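PDB 4WOY: mitochondrial dynamics protein MID49 from Mus musculus, which recruits the fission mediator DNM1L (Drp1) to the mitochondrial outer membrane, regulates its GTPase activity and is required for mitochondrial fission. Local coordinates for residues Glu76-Trp82 with Ser113-Leu119; Leu124-Leu129 with Ser202-Leu206; Leu130-Arg134 with Ala159-Leu163; Gln207-Glu213 with Cys294-Pro298. The protein carries 1 engineered substitution. All blocks are in the same frame, centred on the assembly; numbering follows the deposited sequence.

Contact 1: residues Glu76-Trp82 with Ser113-Leu119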
loop_
_atom_site.group_PDB
_atom_site.type_symbol
_atom_site.label_atom_id
_atom_site.label_comp_id
_atom_site.label_asym_id
_atom_site.label_seq_id
_atom_site.Cartn_x
_atom_site.Cartn_y
_atom_site.Cartn_z
ATOM N N GLU A 76 13.036 -14.705 4.039
ATOM C CA GLU A 76 14.082 -15.223 3.162
ATOM C C GLU A 76 13.772 -16.678 2.861
ATOM O O GLU A 76 14.025 -17.546 3.690
ATOM C CB GLU A 76 15.471 -15.069 3.780
ATOM C CG GLU A 76 15.861 -13.602 3.930
ATOM C CD GLU A 76 17.138 -13.373 4.691
ATOM O OE1 GLU A 76 17.682 -14.328 5.303
ATOM O OE2 GLU A 76 17.599 -12.214 4.659
ATOM N N LEU A 77 13.217 -16.936 1.679
ATOM C CA LEU A 77 12.861 -18.299 1.298
ATOM C C LEU A 77 14.055 -19.037 0.650
ATOM O O LEU A 77 14.833 -18.441 -0.093
ATOM C CB LEU A 77 11.659 -18.280 0.351
ATOM C CG LEU A 77 10.345 -17.704 0.894
ATOM C CD1 LEU A 77 9.223 -17.756 -0.149
ATOM C CD2 LEU A 77 9.940 -18.436 2.159
ATOM N N GLU A 78 14.230 -20.315 0.965
ATOM C CA GLU A 78 15.256 -21.124 0.285
ATOM C C GLU A 78 15.004 -21.159 -1.227
ATOM O O GLU A 78 13.901 -21.446 -1.668
ATOM C CB GLU A 78 15.313 -22.563 0.830
ATOM C CG GLU A 78 15.627 -22.679 2.321
ATOM C CD GLU A 78 14.403 -22.489 3.226
ATOM O OE1 GLU A 78 13.334 -22.066 2.736
ATOM O OE2 GLU A 78 14.515 -22.776 4.433
ATOM N N PRO A 79 16.015 -20.811 -2.019
ATOM C CA PRO A 79 15.822 -20.794 -3.478
ATOM C C PRO A 79 15.443 -22.151 -4.073
ATOM O O PRO A 79 16.120 -23.140 -3.831
ATOM C CB PRO A 79 17.184 -20.322 -4.007
ATOM C CG PRO A 79 18.157 -20.573 -2.868
ATOM C CD PRO A 79 17.368 -20.385 -1.613
ATOM N N GLY A 80 14.342 -22.184 -4.819
ATOM C CA GLY A 80 13.892 -23.401 -5.469
ATOM C C GLY A 80 13.125 -24.383 -4.598
ATOM O O GLY A 80 12.703 -25.441 -5.060
ATOM N N LEU A 81 12.955 -24.042 -3.331
ATOM C CA LEU A 81 12.181 -24.869 -2.409
ATOM C C LEU A 81 10.734 -24.417 -2.421
ATOM O O LEU A 81 9.859 -25.065 -1.855
ATOM C CB LEU A 81 12.742 -24.767 -0.993
ATOM C CG LEU A 81 12.834 -25.999 -0.102
ATOM C CD1 LEU A 81 13.685 -27.089 -0.746
ATOM C CD2 LEU A 81 13.424 -25.588 1.253
ATOM N N TRP A 82 10.501 -23.284 -3.072
ATOM C CA TRP A 82 9.201 -22.627 -3.053
ATOM C C TRP A 82 8.879 -22.101 -4.431
ATOM O O TRP A 82 9.764 -21.641 -5.152
ATOM C CB TRP A 82 9.174 -21.480 -2.038
ATOM C CG TRP A 82 9.598 -21.887 -0.665
ATOM C CD1 TRP A 82 10.873 -21.859 -0.139
ATOM C CD2 TRP A 82 8.739 -22.397 0.374
ATOM N NE1 TRP A 82 10.842 -22.312 1.166
ATOM C CE2 TRP A 82 9.554 -22.652 1.502
ATOM C CE3 TRP A 82 7.355 -22.654 0.455
ATOM C CZ2 TRP A 82 9.034 -23.159 2.699
ATOM C CZ3 TRP A 82 6.832 -23.152 1.667
ATOM C CH2 TRP A 82 7.678 -23.397 2.768
ATOM N N SER A 113 12.882 -26.871 6.269
ATOM C CA SER A 113 12.808 -25.415 6.263
ATOM C C SER A 113 12.105 -24.862 7.499
ATOM O O SER A 113 11.061 -25.375 7.898
ATOM C CB SER A 113 12.082 -24.921 5.023
ATOM O OG SER A 113 11.784 -23.542 5.175
ATOM N N PRO A 114 12.664 -23.790 8.089
ATOM C CA PRO A 114 12.051 -23.140 9.256
ATOM C C PRO A 114 10.669 -22.593 8.935
ATOM O O PRO A 114 9.839 -22.443 9.829
ATOM C CB PRO A 114 13.043 -22.000 9.588
ATOM C CG PRO A 114 13.804 -21.758 8.273
ATOM C CD PRO A 114 13.927 -23.123 7.679
ATOM N N TRP A 115 10.404 -22.325 7.666
ATOM C CA TRP A 115 9.094 -21.845 7.298
ATOM C C TRP A 115 8.037 -22.969 7.266
ATOM O O TRP A 115 6.830 -22.681 7.136
ATOM C CB TRP A 115 9.158 -21.146 5.940
ATOM C CG TRP A 115 10.134 -19.997 5.891
ATOM C CD1 TRP A 115 11.274 -19.919 5.127
ATOM C CD2 TRP A 115 10.056 -18.758 6.629
ATOM N NE1 TRP A 115 11.905 -18.710 5.348
ATOM C CE2 TRP A 115 11.181 -17.984 6.261
ATOM C CE3 TRP A 115 9.159 -18.242 7.577
ATOM C CZ2 TRP A 115 11.426 -16.716 6.811
ATOM C CZ3 TRP A 115 9.399 -16.974 8.110
ATOM C CH2 TRP A 115 10.521 -16.228 7.723
ATOM N N ASP A 116 8.472 -24.233 7.356
ATOM C CA ASP A 116 7.527 -25.359 7.240
ATOM C C ASP A 116 6.444 -25.356 8.340
ATOM O O ASP A 116 5.332 -25.836 8.106
ATOM C CB ASP A 116 8.240 -26.713 7.265
ATOM C CG ASP A 116 9.011 -26.999 5.997
ATOM O OD1 ASP A 116 8.788 -26.321 4.972
ATOM O OD2 ASP A 116 9.838 -27.930 6.026
ATOM N N ARG A 117 6.740 -24.790 9.511
ATOM C CA ARG A 117 5.739 -24.748 10.580
ATOM C C ARG A 117 4.523 -23.869 10.218
ATOM O O ARG A 117 3.479 -23.949 10.870
ATOM C CB ARG A 117 6.348 -24.262 11.879
ATOM C CG ARG A 117 6.751 -22.843 11.834
ATOM C CD ARG A 117 7.180 -22.381 13.203
ATOM N NE ARG A 117 6.032 -21.997 14.004
ATOM C CZ ARG A 117 6.110 -21.216 15.076
ATOM N NH1 ARG A 117 7.290 -20.742 15.478
ATOM N NH2 ARG A 117 5.005 -20.905 15.743
ATOM N N PHE A 118 4.664 -23.039 9.188
ATOM C CA PHE A 118 3.560 -22.218 8.710
ATOM C C PHE A 118 2.857 -22.851 7.527
ATOM O O PHE A 118 2.052 -22.206 6.850
ATOM C CB PHE A 118 4.073 -20.823 8.353
ATOM C CG PHE A 118 4.855 -20.201 9.456
ATOM C CD1 PHE A 118 4.206 -19.773 10.618
ATOM C CD2 PHE A 118 6.244 -20.110 9.377
ATOM C CE1 PHE A 118 4.933 -19.220 11.674
ATOM C CE2 PHE A 118 6.977 -19.561 10.427
ATOM C CZ PHE A 118 6.314 -19.120 11.587
ATOM N N LEU A 119 3.172 -24.112 7.255
ATOM C CA LEU A 119 2.486 -24.826 6.196
ATOM C C LEU A 119 1.067 -25.227 6.595
ATOM O O LEU A 119 0.845 -25.789 7.656
ATOM C CB LEU A 119 3.279 -26.073 5.795
ATOM C CG LEU A 119 4.513 -25.944 4.911
ATOM C CD1 LEU A 119 5.063 -27.334 4.708
ATOM C CD2 LEU A 119 4.120 -25.336 3.594
#
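The side chain of Leu-77 lies over one face of the Trp-115 indole, with Leu-77 CD2 3.9 Å from the centroid of the five-membered ring of Trp-115 and 25° off its normal, a CH-pi contact. At the ring edge, Trp-115 NE1 donates to Glu-76 O (2.9 Å, 162°). Glu-78 opens a type II turn to Leu-81, with Gly-80 at positive phi, and its carboxylate is shared: OE2 of Glu-78 accepts from Ser-113 OG (2.9 Å), while OE1 of Glu-78 accepts a hydrogen bond from Trp-82 NE1 (3.0 Å). Ser-113 OG in turn accepts from Trp-115 N (3.1 Å), forming an ST turn. Trp-82 CZ2 packs 3.8 Å from Trp-115 CB, and Trp-82 CZ3 lies 4.0 Å from Leu-119 CD2. Two loops of the MID51-like domain are thus joined, one leading into strand 82-86 and the other into strand 119-120. Two large aromatic side chains pack at a partly buried site with both indole N-H groups hydrogen-bonded to oxygen acceptors.

Contact 2: residues Leu124-Leu129 with Ser202-Leu206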
loop_
_atom_site.group_PDB
_atom_site.type_symbol
_atom_site.label_atom_id
_atom_site.label_comp_id
_atom_site.label_asym_id
_atom_site.label_seq_id
_atom_site.Cartn_x
_atom_site.Cartn_y
_atom_site.Cartn_z
ATOM N N LEU A 124 2.598 -22.385 2.038
ATOM C CA LEU A 124 2.961 -21.477 3.101
ATOM C C LEU A 124 1.809 -20.510 3.369
ATOM O O LEU A 124 1.445 -19.705 2.510
ATOM C CB LEU A 124 4.216 -20.701 2.722
ATOM C CG LEU A 124 4.806 -19.743 3.742
ATOM C CD1 LEU A 124 5.257 -20.517 4.944
ATOM C CD2 LEU A 124 5.965 -19.031 3.088
ATOM N N SER A 125 1.244 -20.595 4.571
ATOM C CA SER A 125 0.005 -19.884 4.877
ATOM C C SER A 125 0.244 -18.472 5.397
ATOM O O SER A 125 0.785 -18.309 6.468
ATOM C CB SER A 125 -0.814 -20.653 5.910
ATOM O OG SER A 125 -1.974 -19.913 6.276
ATOM N N SER A 126 -0.203 -17.463 4.661
ATOM C CA SER A 126 -0.098 -16.107 5.160
ATOM C C SER A 126 -0.897 -15.971 6.471
ATOM O O SER A 126 -0.434 -15.320 7.399
ATOM C CB SER A 126 -0.558 -15.104 4.093
ATOM O OG SER A 126 -1.932 -15.225 3.840
ATOM N N ARG A 127 -2.057 -16.633 6.554
ATOM C CA ARG A 127 -2.919 -16.541 7.729
ATOM C C ARG A 127 -2.228 -17.012 8.994
ATOM O O ARG A 127 -2.367 -16.380 10.034
ATOM C CB ARG A 127 -4.204 -17.356 7.552
ATOM C CG ARG A 127 -4.978 -17.589 8.863
ATOM C CD ARG A 127 -6.245 -18.403 8.647
ATOM N NE ARG A 127 -5.959 -19.721 8.069
ATOM C CZ ARG A 127 -5.577 -20.789 8.772
ATOM N NH1 ARG A 127 -5.435 -20.711 10.098
ATOM N NH2 ARG A 127 -5.344 -21.942 8.150
ATOM N N VAL A 128 -1.511 -18.125 8.917
ATOM C CA VAL A 128 -0.800 -18.649 10.078
ATOM C C VAL A 128 0.374 -17.728 10.441
ATOM O O VAL A 128 0.621 -17.434 11.621
ATOM C CB VAL A 128 -0.322 -20.099 9.830
ATOM C CG1 VAL A 128 0.493 -20.620 11.018
ATOM C CG2 VAL A 128 -1.534 -21.008 9.571
ATOM N N LEU A 129 1.064 -17.235 9.420
ATOM C CA LEU A 129 2.095 -16.234 9.629
ATOM C C LEU A 129 1.532 -14.994 10.312
ATOM O O LEU A 129 2.129 -14.481 11.244
ATOM C CB LEU A 129 2.717 -15.862 8.295
ATOM C CG LEU A 129 3.829 -16.873 8.039
ATOM C CD1 LEU A 129 4.120 -17.022 6.551
ATOM C CD2 LEU A 129 5.075 -16.414 8.838
ATOM N N SER A 202 -7.293 -17.145 3.087
ATOM C CA SER A 202 -6.345 -16.482 3.972
ATOM C C SER A 202 -5.038 -17.235 3.990
ATOM O O SER A 202 -4.017 -16.719 4.447
ATOM C CB SER A 202 -6.911 -16.343 5.395
ATOM O OG SER A 202 -7.586 -15.109 5.587
ATOM N N ASN A 203 -5.046 -18.442 3.447
ATOM C CA ASN A 203 -3.779 -19.090 3.168
ATOM C C ASN A 203 -3.046 -18.355 2.025
ATOM O O ASN A 203 -1.826 -18.289 2.007
ATOM C CB ASN A 203 -4.005 -20.566 2.828
ATOM C CG ASN A 203 -4.584 -21.352 4.002
ATOM O OD1 ASN A 203 -4.236 -21.110 5.161
ATOM N ND2 ASN A 203 -5.499 -22.274 3.703
ATOM N N LEU A 204 -3.792 -17.745 1.112
ATOM C CA LEU A 204 -3.178 -17.013 0.012
ATOM C C LEU A 204 -2.556 -15.675 0.439
ATOM O O LEU A 204 -2.991 -15.053 1.411
ATOM C CB LEU A 204 -4.191 -16.771 -1.106
ATOM C CG LEU A 204 -4.772 -18.058 -1.702
ATOM C CD1 LEU A 204 -5.761 -17.747 -2.790
ATOM C CD2 LEU A 204 -3.686 -18.970 -2.232
ATOM N N TRP A 205 -1.531 -15.268 -0.303
ATOM C CA TRP A 205 -0.841 -13.990 -0.135
ATOM C C TRP A 205 -1.495 -12.923 -1.012
ATOM O O TRP A 205 -2.127 -13.251 -2.014
ATOM C CB TRP A 205 0.642 -14.140 -0.502
ATOM C CG TRP A 205 1.320 -15.036 0.451
ATOM C CD1 TRP A 205 1.071 -16.364 0.654
ATOM C CD2 TRP A 205 2.329 -14.670 1.389
ATOM N NE1 TRP A 205 1.863 -16.846 1.663
ATOM C CE2 TRP A 205 2.648 -15.832 2.127
ATOM C CE3 TRP A 205 3.000 -13.475 1.670
ATOM C CZ2 TRP A 205 3.607 -15.828 3.122
ATOM C CZ3 TRP A 205 3.943 -13.475 2.656
ATOM C CH2 TRP A 205 4.246 -14.646 3.375
ATOM N N LEU A 206 -1.358 -11.655 -0.637
ATOM C CA LEU A 206 -1.939 -10.590 -1.428
ATOM C C LEU A 206 -0.862 -9.962 -2.346
ATOM O O LEU A 206 0.264 -9.662 -1.927
ATOM C CB LEU A 206 -2.551 -9.551 -0.501
ATOM C CG LEU A 206 -3.343 -8.414 -1.116
ATOM C CD1 LEU A 206 -4.691 -8.966 -1.556
ATOM C CD2 LEU A 206 -3.512 -7.326 -0.113
#
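The backbone of Ser-202 to Leu-204 runs close against the start of helix 126-139, with CA of Ser-125 only 4.2 Å from CA of Asn-203 and CA of Arg-127 5.1 Å from CA of Ser-202. Two carbonyls face the N-H groups of the first helical turn: Asn-203 O accepts from Ser-126 N (3.2 Å, 168°), and Ser-202 O lies 2.9 Å from Arg-127 N in a weak hydrogen bond bent to 124°. Ser-125 is the N-cap, its OG accepting from Val-128 N (3.2 Å). The same OG of Ser-125 donates to Asn-203 OD1 (2.8 Å), which also accepts from Arg-127 NH2 (3.3 Å). Ser-126 OG sits between Ser-202 O (2.6 Å) and Leu-204 O (2.7 Å), with a single proton for the two carbonyls. Beyond them, Trp-205 NE1 donates to Leu-124 O (3.0 Å, 167°), and Ser-126 CB rests 3.8 Å from the centroid of the five-membered ring of Trp-205, almost on its normal. Leu-129 CD1 and Leu-124 CD2 approach Trp-205 CZ2 at 3.7 and 4.0 Å, and Val-100 and Val-182 of the main sheet also touch this indole. The N-H groups that a helix start leaves without intrahelical partners are therefore met partly by its own cap and partly by a loop distant in sequence, joining the helix start to the lead-in of strand 205-208.

Contact 3: residues Leu130-Arg134 with Ala159-Leu163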
loop_
_atom_site.group_PDB
_atom_site.type_symbol
_atom_site.label_atom_id
_atom_site.label_comp_id
_atom_site.label_asym_id
_atom_site.label_seq_id
_atom_site.Cartn_x
_atom_site.Cartn_y
_atom_site.Cartn_z
ATOM N N LEU A 130 0.360 -14.555 9.855
ATOM C CA LEU A 130 -0.341 -13.425 10.432
ATOM C C LEU A 130 -0.659 -13.645 11.908
ATOM O O LEU A 130 -0.408 -12.755 12.723
ATOM C CB LEU A 130 -1.621 -13.143 9.659
ATOM C CG LEU A 130 -1.470 -12.248 8.438
ATOM C CD1 LEU A 130 -2.814 -12.102 7.764
ATOM C CD2 LEU A 130 -0.909 -10.884 8.832
ATOM N N GLU A 131 -1.161 -14.829 12.252
ATOM C CA GLU A 131 -1.461 -15.157 13.652
ATOM C C GLU A 131 -0.214 -15.011 14.548
ATOM O O GLU A 131 -0.287 -14.481 15.653
ATOM C CB GLU A 131 -1.964 -16.604 13.778
ATOM C CG GLU A 131 -3.225 -16.951 13.017
ATOM C CD GLU A 131 -3.572 -18.448 13.123
ATOM O OE1 GLU A 131 -2.628 -19.247 13.344
ATOM O OE2 GLU A 131 -4.763 -18.821 12.950
ATOM N N LEU A 132 0.930 -15.478 14.055
ATOM C CA LEU A 132 2.159 -15.434 14.828
ATOM C C LEU A 132 2.605 -14.006 15.096
ATOM O O LEU A 132 2.931 -13.659 16.206
ATOM C CB LEU A 132 3.280 -16.189 14.116
ATOM C CG LEU A 132 4.603 -16.184 14.899
ATOM C CD1 LEU A 132 4.589 -17.228 15.989
ATOM C CD2 LEU A 132 5.785 -16.347 13.970
ATOM N N LEU A 133 2.645 -13.185 14.067
ATOM C CA LEU A 133 3.102 -11.814 14.242
ATOM C C LEU A 133 2.108 -10.955 15.031
ATOM O O LEU A 133 2.520 -10.087 15.803
ATOM C CB LEU A 133 3.397 -11.183 12.883
ATOM C CG LEU A 133 4.103 -9.829 12.910
ATOM C CD1 LEU A 133 5.340 -9.790 13.838
ATOM C CD2 LEU A 133 4.447 -9.436 11.493
ATOM N N ARG A 134 0.809 -11.209 14.856
ATOM C CA ARG A 134 -0.205 -10.488 15.608
ATOM C C ARG A 134 -0.024 -10.760 17.098
ATOM O O ARG A 134 -0.140 -9.853 17.926
ATOM C CB ARG A 134 -1.620 -10.868 15.155
ATOM C CG ARG A 134 -2.743 -10.022 15.813
ATOM C CD ARG A 134 -3.975 -9.928 14.931
ATOM N NE ARG A 134 -4.259 -11.233 14.357
ATOM C CZ ARG A 134 -4.421 -11.462 13.058
ATOM N NH1 ARG A 134 -4.358 -10.458 12.186
ATOM N NH2 ARG A 134 -4.655 -12.701 12.633
ATOM N N ALA A 159 -7.559 -4.472 14.320
ATOM C CA ALA A 159 -7.942 -4.929 12.963
ATOM C C ALA A 159 -6.707 -5.043 12.064
ATOM O O ALA A 159 -5.761 -4.281 12.253
ATOM C CB ALA A 159 -8.952 -3.990 12.326
ATOM N N SER A 160 -6.709 -5.978 11.101
ATOM C CA SER A 160 -5.546 -6.203 10.202
ATOM C C SER A 160 -4.216 -6.371 10.956
ATOM O O SER A 160 -4.155 -7.168 11.894
ATOM C CB SER A 160 -5.447 -5.045 9.211
ATOM O OG SER A 160 -4.497 -5.303 8.212
ATOM N N GLU A 161 -3.153 -5.661 10.543
ATOM C CA GLU A 161 -1.933 -5.543 11.382
ATOM C C GLU A 161 -1.211 -4.186 11.426
ATOM O O GLU A 161 -0.165 -3.972 10.807
ATOM C CB GLU A 161 -0.893 -6.578 11.026
ATOM C CG GLU A 161 -1.000 -7.783 11.913
ATOM C CD GLU A 161 0.172 -8.686 11.742
ATOM O OE1 GLU A 161 0.155 -9.786 12.329
ATOM O OE2 GLU A 161 1.119 -8.298 11.018
ATOM N N GLU A 162 -1.796 -3.282 12.197
ATOM C CA GLU A 162 -1.392 -1.899 12.186
ATOM C C GLU A 162 -0.809 -1.466 13.526
ATOM O O GLU A 162 -1.296 -1.835 14.593
ATOM C CB GLU A 162 -2.587 -1.062 11.769
ATOM C CG GLU A 162 -3.132 -1.600 10.449
ATOM C CD GLU A 162 -4.169 -0.725 9.824
ATOM O OE1 GLU A 162 -4.394 0.387 10.337
ATOM O OE2 GLU A 162 -4.766 -1.155 8.816
ATOM N N LEU A 163 0.249 -0.681 13.452
ATOM C CA LEU A 163 0.866 -0.100 14.631
ATOM C C LEU A 163 0.521 1.378 14.652
ATOM O O LEU A 163 0.901 2.111 13.746
ATOM C CB LEU A 163 2.376 -0.295 14.575
ATOM C CG LEU A 163 2.841 -1.690 14.993
ATOM C CD1 LEU A 163 4.355 -1.827 14.809
ATOM C CD2 LEU A 163 2.402 -2.019 16.402
#
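A weak hydrogen bond from Arg-134 NH1 to Ser-160 O (3.3 Å, 145°) is the one direct polar link between these segments. The carboxylate of Glu-161 reaches the helix backbone without bonding to it: OE1 of Glu-161 is 3.0 Å from Arg-134 N, but the angle is poor because that N-H already donates to Leu-130 O (2.9 Å) within the helix. Leu-130 O is likewise 3.0 Å from Glu-161 OE1, and both atoms are acceptors. The positive charge of Arg-134 is nearby, but its NH1 is 4.6 Å from Glu-161 OE1, beyond salt-bridge range and with the oxygen well out of the guanidinium plane. Outside the two segments, Arg-134 NH2 makes a long, weak ion pair with Glu-198. Packing completes the contact: Leu-130 CD2 lies 3.8 Å from Glu-161 CD, and Leu-133 CD2 is 3.5 Å from Glu-161 OE2, so two leucines border the acidic group. Glu-161 alone supplies 99 of the 204 Å² buried here. Before it, the CA-to-CB bond of Ser-160 points away from the helix, so that it is the carbonyl of this residue that meets Arg-134. In the fold, the contact sets the middle of helix 126-139 against the entry to strand 162-166 of the main sheet. The adjacent strand 173-182 continues the same surface: Val-178 and Met-180 touch Leu-133, and Val-178 is also hydrogen-bonded through its backbone to Glu-161.

Contact 4: residues Gln207-Glu213 with Cys294-Pro298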
loop_
_atom_site.group_PDB
_atom_site.type_symbol
_atom_site.label_atom_id
_atom_site.label_comp_id
_atom_site.label_asym_id
_atom_site.label_seq_id
_atom_site.Cartn_x
_atom_site.Cartn_y
_atom_site.Cartn_z
ATOM N N GLN A 207 -1.195 -9.773 -3.609
ATOM C CA GLN A 207 -0.244 -9.152 -4.511
ATOM C C GLN A 207 -0.116 -7.679 -4.179
ATOM O O GLN A 207 -1.108 -6.972 -4.017
ATOM C CB GLN A 207 -0.670 -9.298 -5.965
ATOM C CG GLN A 207 0.287 -8.626 -6.925
ATOM C CD GLN A 207 -0.185 -8.691 -8.363
ATOM O OE1 GLN A 207 -1.292 -8.246 -8.692
ATOM N NE2 GLN A 207 0.640 -9.273 -9.226
ATOM N N ASP A 208 1.121 -7.218 -4.120
ATOM C CA ASP A 208 1.387 -5.820 -3.895
ATOM C C ASP A 208 2.126 -5.231 -5.090
ATOM O O ASP A 208 3.294 -5.533 -5.307
ATOM C CB ASP A 208 2.211 -5.640 -2.631
ATOM C CG ASP A 208 2.650 -4.197 -2.434
ATOM O OD1 ASP A 208 1.827 -3.304 -2.717
ATOM O OD2 ASP A 208 3.812 -3.967 -2.026
ATOM N N LEU A 209 1.426 -4.404 -5.865
ATOM C CA LEU A 209 2.017 -3.766 -7.041
ATOM C C LEU A 209 2.610 -2.385 -6.740
ATOM O O LEU A 209 3.127 -1.720 -7.645
ATOM C CB LEU A 209 0.997 -3.645 -8.174
ATOM C CG LEU A 209 0.531 -4.994 -8.739
ATOM C CD1 LEU A 209 -0.512 -4.850 -9.864
ATOM C CD2 LEU A 209 1.732 -5.845 -9.189
ATOM N N TYR A 210 2.550 -1.962 -5.481
ATOM C CA TYR A 210 2.970 -0.614 -5.129
ATOM C C TYR A 210 4.423 -0.274 -5.598
ATOM O O TYR A 210 4.623 0.765 -6.218
ATOM C CB TYR A 210 2.811 -0.385 -3.612
ATOM C CG TYR A 210 3.405 0.928 -3.147
ATOM C CD1 TYR A 210 2.642 2.100 -3.147
ATOM C CD2 TYR A 210 4.735 1.003 -2.741
ATOM C CE1 TYR A 210 3.178 3.304 -2.743
ATOM C CE2 TYR A 210 5.280 2.196 -2.344
ATOM C CZ TYR A 210 4.499 3.348 -2.339
ATOM O OH TYR A 210 5.067 4.531 -1.951
ATOM N N PRO A 211 5.420 -1.147 -5.335
ATOM C CA PRO A 211 6.788 -0.812 -5.778
ATOM C C PRO A 211 6.935 -0.660 -7.294
ATOM O O PRO A 211 7.714 0.168 -7.762
ATOM C CB PRO A 211 7.624 -2.002 -5.285
ATOM C CG PRO A 211 6.842 -2.570 -4.147
ATOM C CD PRO A 211 5.395 -2.422 -4.579
ATOM N N VAL A 212 6.212 -1.474 -8.054
ATOM C CA VAL A 212 6.257 -1.399 -9.512
ATOM C C VAL A 212 5.620 -0.112 -10.019
ATOM O O VAL A 212 6.152 0.543 -10.912
ATOM C CB VAL A 212 5.532 -2.595 -10.153
ATOM C CG1 VAL A 212 5.552 -2.470 -11.663
ATOM C CG2 VAL A 212 6.160 -3.897 -9.708
ATOM N N GLU A 213 4.472 0.230 -9.431
ATOM C CA GLU A 213 3.703 1.417 -9.792
ATOM C C GLU A 213 4.470 2.698 -9.506
ATOM O O GLU A 213 4.501 3.605 -10.338
ATOM C CB GLU A 213 2.354 1.441 -9.055
ATOM C CG GLU A 213 1.432 0.299 -9.441
ATOM C CD GLU A 213 0.249 0.117 -8.493
ATOM O OE1 GLU A 213 0.331 0.535 -7.322
ATOM O OE2 GLU A 213 -0.754 -0.486 -8.924
ATOM N N CYS A 294 -6.359 -3.041 -12.731
ATOM C CA CYS A 294 -4.970 -2.660 -12.402
ATOM C C CYS A 294 -4.116 -2.583 -13.635
ATOM O O CYS A 294 -4.140 -3.484 -14.453
ATOM C CB CYS A 294 -4.294 -3.636 -11.452
ATOM S SG CYS A 294 -4.478 -3.296 -9.769
ATOM N N HIS A 295 -3.317 -1.531 -13.730
ATOM C CA HIS A 295 -2.442 -1.342 -14.877
ATOM C C HIS A 295 -1.490 -2.528 -15.090
ATOM O O HIS A 295 -1.288 -2.985 -16.214
ATOM C CB HIS A 295 -1.644 -0.051 -14.721
ATOM C CG HIS A 295 -0.925 0.356 -15.969
ATOM N ND1 HIS A 295 0.408 0.069 -16.190
ATOM C CD2 HIS A 295 -1.359 0.997 -17.081
ATOM C CE1 HIS A 295 0.766 0.537 -17.372
ATOM N NE2 HIS A 295 -0.287 1.103 -17.932
ATOM N N PHE A 296 -0.937 -3.040 -14.001
ATOM C CA PHE A 296 0.041 -4.115 -14.066
ATOM C C PHE A 296 -0.571 -5.458 -13.709
ATOM O O PHE A 296 0.139 -6.437 -13.551
ATOM C CB PHE A 296 1.211 -3.827 -13.120
ATOM C CG PHE A 296 2.080 -2.682 -13.553
ATOM C CD1 PHE A 296 3.011 -2.849 -14.569
ATOM C CD2 PHE A 296 1.989 -1.442 -12.916
ATOM C CE1 PHE A 296 3.823 -1.816 -14.969
ATOM C CE2 PHE A 296 2.804 -0.396 -13.306
ATOM C CZ PHE A 296 3.725 -0.582 -14.340
ATOM N N ASN A 297 -1.885 -5.479 -13.536
ATOM C CA ASN A 297 -2.634 -6.719 -13.372
ATOM C C ASN A 297 -4.100 -6.500 -13.724
ATOM O O ASN A 297 -4.958 -6.430 -12.829
ATOM C CB ASN A 297 -2.521 -7.240 -11.943
ATOM C CG ASN A 297 -3.130 -8.617 -11.780
ATOM O OD1 ASN A 297 -3.495 -9.255 -12.764
ATOM N ND2 ASN A 297 -3.242 -9.083 -10.542
ATOM N N PRO A 298 -4.395 -6.433 -15.031
ATOM C CA PRO A 298 -5.705 -6.033 -15.570
ATOM C C PRO A 298 -6.880 -6.936 -15.181
ATOM O O PRO A 298 -8.036 -6.501 -15.258
ATOM C CB PRO A 298 -5.470 -6.061 -17.083
ATOM C CG PRO A 298 -4.006 -5.766 -17.219
ATOM C CD PRO A 298 -3.366 -6.499 -16.083
HETATM O O HOH W 1 -1.362 -1.348 -11.244
#
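Gln-207 ends its side chain at Asn-297, whose ND2 donates to Gln-207 OE1 (2.8 Å, 139°). This is the first tie between the strand-to-helix junction of the MID51-like nucleotidyltransferase-type domain and a type I beta turn, Cys-294 to Asn-297, in the region related to the Mab-21 HhH/H2TH-like domain. Next along the chain, Asp-208 turns to its own segment: its OD1 accepts from Tyr-210 N (3.2 Å), a capping bond at the entry to helix 210-224, and its OD2 forms a salt bridge with Arg-70. Leu-209 points toward the turn and packs on it, with Leu-209 CD1 3.8 Å from both Phe-296 CB and Asn-297 CB and 4.3 Å from Cys-294 SG. After Tyr-210 and Pro-211 the helix brings Val-212 over one face of Phe-296. Val-212 CG1 stands 3.6 Å from the ring centroid of Phe-296 and only 5° off its normal, a well-centred CH-pi contact. Glu-213 follows, with its CG 3.9 Å from Phe-296 CD2, while Leu-258 of helix 250-261 touches both Glu-213 and Phe-296. The carboxylate of Glu-213 also has a weak hydrogen bond from Gln-255. A water closes the interface: it donates to Glu-213 OE2 at 2.5 Å and accepts from Phe-296 N at 3.3 Å.

Contacts 1, 2 and 3 lie within the MID51-like domain, whereas contact 4 joins it to the Mab-21-related region. Contacts 1 and 2, with centres 13 Å apart, touch directly: Phe-118 O is 2.9 Å from Ser-125 N, a probable hydrogen bond, and Phe-118 CB packs 3.6 Å from Leu-124 CD1. Contacts 2 and 3 use successive parts of helix 126-139, their centres 12 Å apart, and contact 3 is nested within the chain loop that contact 2 closes. Strand 205-208 continues from contact 2 into contact 4, 19 Å away between centres. Contact 4 has no touch with contact 1 or contact 3, whose nearest atoms are about 14 and 12 Å from it.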